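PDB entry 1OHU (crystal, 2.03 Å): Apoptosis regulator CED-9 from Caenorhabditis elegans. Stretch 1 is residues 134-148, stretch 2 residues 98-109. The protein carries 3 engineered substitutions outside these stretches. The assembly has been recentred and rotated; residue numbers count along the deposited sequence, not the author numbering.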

# COMPACT_ATOMS: atom_id res chain seq x y z
N TYR A 134 -4.54 2.59 9.51
CA TYR A 134 -3.31 2.03 10.07
C TYR A 134 -2.19 2.19 9.05
O TYR A 134 -1.11 2.70 9.36
CB TYR A 134 -3.48 0.54 10.38
CG TYR A 134 -4.50 0.21 11.44
CD1 TYR A 134 -4.94 -1.10 11.61
CD2 TYR A 134 -5.00 1.20 12.30
CE1 TYR A 134 -5.86 -1.43 12.61
CE2 TYR A 134 -5.92 0.88 13.31
CZ TYR A 134 -6.34 -0.44 13.45
OH TYR A 134 -7.26 -0.77 14.43
N THR A 135 -2.45 1.75 7.82
CA THR A 135 -1.46 1.82 6.75
C THR A 135 -0.96 3.25 6.53
O THR A 135 0.24 3.50 6.50
CB THR A 135 -2.04 1.25 5.43
OG1 THR A 135 -2.50 -0.10 5.65
CG2 THR A 135 -0.98 1.24 4.34
N SER A 136 -1.90 4.19 6.41
CA SER A 136 -1.56 5.60 6.19
C SER A 136 -0.76 6.19 7.35
O SER A 136 0.21 6.92 7.14
CB SER A 136 -2.84 6.41 6.01
OG SER A 136 -3.64 5.91 4.94
N LEU A 137 -1.18 5.88 8.56
CA LEU A 137 -0.52 6.38 9.76
C LEU A 137 0.89 5.80 9.91
O LEU A 137 1.85 6.52 10.12
CB LEU A 137 -1.38 6.04 10.98
CG LEU A 137 -1.05 6.62 12.36
CD1 LEU A 137 -2.20 6.32 13.32
CD2 LEU A 137 0.25 6.01 12.86
N PHE A 138 0.99 4.48 9.80
CA PHE A 138 2.28 3.82 9.93
C PHE A 138 3.31 4.41 8.98
O PHE A 138 4.45 4.69 9.37
CB PHE A 138 2.11 2.32 9.67
CG PHE A 138 3.31 1.49 10.01
CD1 PHE A 138 4.35 1.33 9.10
CD2 PHE A 138 3.40 0.84 11.24
CE1 PHE A 138 5.46 0.54 9.41
CE2 PHE A 138 4.49 0.05 11.56
CZ PHE A 138 5.53 -0.11 10.64
N ILE A 139 2.90 4.63 7.73
CA ILE A 139 3.77 5.18 6.70
C ILE A 139 4.09 6.66 6.91
O ILE A 139 5.21 7.10 6.63
CB ILE A 139 3.15 5.01 5.30
CG1 ILE A 139 2.95 3.52 5.01
CG2 ILE A 139 4.06 5.62 4.24
CD1 ILE A 139 2.44 3.23 3.61
N LYS A 140 3.11 7.41 7.39
CA LYS A 140 3.27 8.84 7.65
C LYS A 140 4.44 9.10 8.59
O LYS A 140 5.36 9.86 8.28
CB LYS A 140 2.01 9.39 8.31
CG LYS A 140 0.95 9.88 7.38
CD LYS A 140 -0.17 10.46 8.20
CE LYS A 140 -1.04 11.38 7.38
NZ LYS A 140 -2.19 11.83 8.18
N THR A 141 4.37 8.48 9.76
CA THR A 141 5.39 8.61 10.78
C THR A 141 6.76 8.31 10.19
O THR A 141 7.60 9.21 10.03
CB THR A 141 5.13 7.62 11.92
OG1 THR A 141 3.75 7.71 12.32
CG2 THR A 141 6.03 7.93 13.11
N ARG A 142 6.98 7.05 9.85
CA ARG A 142 8.24 6.59 9.28
C ARG A 142 8.79 7.52 8.20
O ARG A 142 9.99 7.75 8.13
CB ARG A 142 8.08 5.19 8.70
CG ARG A 142 7.41 4.18 9.63
CD ARG A 142 8.26 3.90 10.84
NE ARG A 142 7.64 2.95 11.77
CZ ARG A 142 6.42 3.08 12.28
NH1 ARG A 142 5.96 2.17 13.13
NH2 ARG A 142 5.65 4.10 11.94
N ILE A 143 7.92 8.05 7.34
CA ILE A 143 8.39 8.94 6.28
C ILE A 143 8.85 10.29 6.81
O ILE A 143 10.01 10.66 6.67
CB ILE A 143 7.31 9.19 5.20
CG1 ILE A 143 7.06 7.91 4.40
CG2 ILE A 143 7.75 10.30 4.27
CD1 ILE A 143 6.11 8.10 3.22
N ARG A 144 7.91 11.02 7.40
CA ARG A 144 8.16 12.35 7.94
C ARG A 144 9.52 12.49 8.62
O ARG A 144 10.31 13.36 8.27
CB ARG A 144 7.06 12.73 8.92
N ASN A 145 9.79 11.62 9.59
CA ASN A 145 11.04 11.68 10.34
C ASN A 145 12.20 10.84 9.80
O ASN A 145 13.28 10.85 10.39
CB ASN A 145 10.76 11.30 11.79
N ASN A 146 12.01 10.15 8.68
CA ASN A 146 13.09 9.32 8.16
C ASN A 146 13.48 9.53 6.70
O ASN A 146 14.50 9.00 6.24
CB ASN A 146 12.75 7.84 8.38
CG ASN A 146 13.98 6.97 8.46
OD1 ASN A 146 13.88 5.74 8.41
ND2 ASN A 146 15.14 7.59 8.62
N TRP A 147 12.68 10.29 5.96
CA TRP A 147 12.97 10.51 4.54
C TRP A 147 13.97 11.63 4.26
O TRP A 147 14.81 11.50 3.36
CB TRP A 147 11.67 10.76 3.78
CG TRP A 147 11.11 9.50 3.17
CD1 TRP A 147 11.22 8.23 3.67
CD2 TRP A 147 10.36 9.39 1.96
NE1 TRP A 147 10.59 7.34 2.84
CE2 TRP A 147 10.04 8.03 1.78
CE3 TRP A 147 9.91 10.32 1.00
CZ2 TRP A 147 9.31 7.56 0.69
CZ3 TRP A 147 9.18 9.85 -0.09
CH2 TRP A 147 8.88 8.49 -0.23
N LYS A 148 13.89 12.72 5.01
CA LYS A 148 14.81 13.83 4.81
C LYS A 148 16.26 13.38 5.00
O LYS A 148 17.12 13.60 4.13
CB LYS A 148 14.49 14.97 5.77
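Stretch 2, residues 98-109: PMSYGRLIGLIS

Stretch 2 packs on stretch 1 as an almost antiparallel helix pair, mostly apolar, with two arginines in the contact, and fastened at one end by a single direct hydrogen bond from a tryptophan to a backbone carbonyl. Residues 98-100 run in as an extended lead, with M99 at phi/psi -145/70, and the helix 101-109 follows. S100 caps it: R103 N donates to S100 OG at 3.3 Å. The axis of this helix lies at 170° to that of helix 134-144, with a closest approach of 10.2 Å, so the register runs backwards: I108 comes beside T135, L104 beside I139, and M99 beside R142.

Along the middle of the seam, I139 receives three apolar side chains of stretch 2, L104, L107 and I108. L104 and L107 both point toward stretch 1 and meet I139, L104 CD1 lying 3.5 Å from I139 CG2 and L107 CD1 3.9 Å from I139 CG1. I108 CG1 reaches I139 CD1 at 3.7 Å, while L107 CD1 also touches F138 CD1 at 3.6 Å.

M99, a selenomethionine, has the largest covered area of stretch 2. Its t, p, p side chain lies on the helix surface, bringing M99 CE to 3.3 Å from R142 CB and 3.6 Å from I139 CA, and M99 CG to 3.4 Å from I143 CG1. Its backbone serves too: W147 NE1 donates to M99 O at 2.7 Å. The same indole takes L104 CD2 at its edge, 3.8 Å from W147 CZ2, and the edge of Y101 points toward its face, Y101 CE1 being 3.9 Å from W147 CH2.

The edge of the F138 ring lies over one face of the R103 guanidinium, R103 NH2 being 3.3 Å from F138 CZ at that edge; R103 NH1 donates to P98 O at 2.6 Å, which holds the lead against the helix. At the far end, a water donates to both L107 O (2.6 Å) and T135 OG1 (2.9 Å), bridging the helices.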

# COMPACT_ATOMS: atom_id res chain seq x y z
N PRO A 98 12.81 3.74 9.58
CA PRO A 98 13.04 2.88 8.41
C PRO A 98 11.84 2.85 7.47
O PRO A 98 10.85 2.16 7.74
CB PRO A 98 13.33 1.52 9.04
CG PRO A 98 12.44 1.54 10.26
CD PRO A 98 12.66 2.94 10.81
N MSE A 99 11.92 3.60 6.38
CA MSE A 99 10.83 3.63 5.40
C MSE A 99 11.36 3.76 3.99
O MSE A 99 11.22 4.80 3.35
CB MSE A 99 9.88 4.80 5.71
CG MSE A 99 8.66 4.88 4.78
SE MSE A 99 7.64 3.22 4.64
CE MSE A 99 6.76 3.26 6.36
N SER A 100 11.98 2.69 3.50
CA SER A 100 12.52 2.67 2.15
C SER A 100 11.37 2.49 1.17
O SER A 100 10.24 2.20 1.57
CB SER A 100 13.50 1.51 1.99
OG SER A 100 12.85 0.25 2.09
N TYR A 101 11.65 2.68 -0.12
CA TYR A 101 10.62 2.53 -1.15
C TYR A 101 10.10 1.10 -1.13
O TYR A 101 8.93 0.85 -1.40
CB TYR A 101 11.21 2.86 -2.52
CG TYR A 101 11.77 4.26 -2.62
CD1 TYR A 101 10.94 5.38 -2.46
CD2 TYR A 101 13.12 4.48 -2.87
CE1 TYR A 101 11.46 6.67 -2.54
CE2 TYR A 101 13.65 5.77 -2.95
CZ TYR A 101 12.81 6.86 -2.79
OH TYR A 101 13.33 8.13 -2.87
N GLY A 102 10.99 0.16 -0.82
CA GLY A 102 10.61 -1.24 -0.77
C GLY A 102 9.60 -1.51 0.33
O GLY A 102 8.61 -2.21 0.11
N ARG A 103 9.84 -0.96 1.51
CA ARG A 103 8.93 -1.16 2.63
C ARG A 103 7.64 -0.38 2.35
O ARG A 103 6.54 -0.83 2.69
CB ARG A 103 9.56 -0.67 3.94
CG ARG A 103 8.85 -1.19 5.19
CD ARG A 103 9.38 -0.56 6.47
NE ARG A 103 8.84 -1.23 7.65
CZ ARG A 103 8.98 -0.79 8.90
NH1 ARG A 103 9.65 0.33 9.16
NH2 ARG A 103 8.45 -1.48 9.91
N LEU A 104 7.79 0.79 1.74
CA LEU A 104 6.66 1.64 1.41
C LEU A 104 5.69 0.90 0.50
O LEU A 104 4.51 0.74 0.81
CB LEU A 104 7.15 2.91 0.71
CG LEU A 104 6.11 3.86 0.11
CD1 LEU A 104 5.19 4.38 1.20
CD2 LEU A 104 6.82 5.00 -0.59
N ILE A 105 6.21 0.45 -0.63
CA ILE A 105 5.45 -0.28 -1.64
C ILE A 105 4.85 -1.56 -1.05
O ILE A 105 3.70 -1.89 -1.33
CB ILE A 105 6.38 -0.66 -2.82
CG1 ILE A 105 6.88 0.62 -3.49
CG2 ILE A 105 5.65 -1.56 -3.80
CD1 ILE A 105 7.94 0.37 -4.54
N GLY A 106 5.63 -2.26 -0.24
CA GLY A 106 5.16 -3.49 0.36
C GLY A 106 4.01 -3.27 1.31
O GLY A 106 3.07 -4.06 1.34
N LEU A 107 4.08 -2.20 2.10
CA LEU A 107 3.01 -1.90 3.05
C LEU A 107 1.69 -1.57 2.35
O LEU A 107 0.63 -2.05 2.76
CB LEU A 107 3.43 -0.72 3.95
CG LEU A 107 4.59 -1.00 4.91
CD1 LEU A 107 4.94 0.27 5.66
CD2 LEU A 107 4.21 -2.10 5.88
N ILE A 108 1.77 -0.76 1.30
CA ILE A 108 0.57 -0.39 0.55
C ILE A 108 0.05 -1.62 -0.20
O ILE A 108 -1.14 -1.91 -0.19
CB ILE A 108 0.86 0.75 -0.45
CG1 ILE A 108 1.21 2.04 0.31
CG2 ILE A 108 -0.34 0.99 -1.34
CD1 ILE A 108 1.43 3.25 -0.58
N SER A 109 0.97 -2.34 -0.84
CA SER A 109 0.62 -3.54 -1.59
C SER A 109 -0.08 -4.54 -0.68
O SER A 109 -1.13 -5.10 -1.04
CB SER A 109 1.87 -4.18 -2.19
OG SER A 109 1.52 -5.27 -3.04
O HOH W 1 -0.58 -2.15 5.11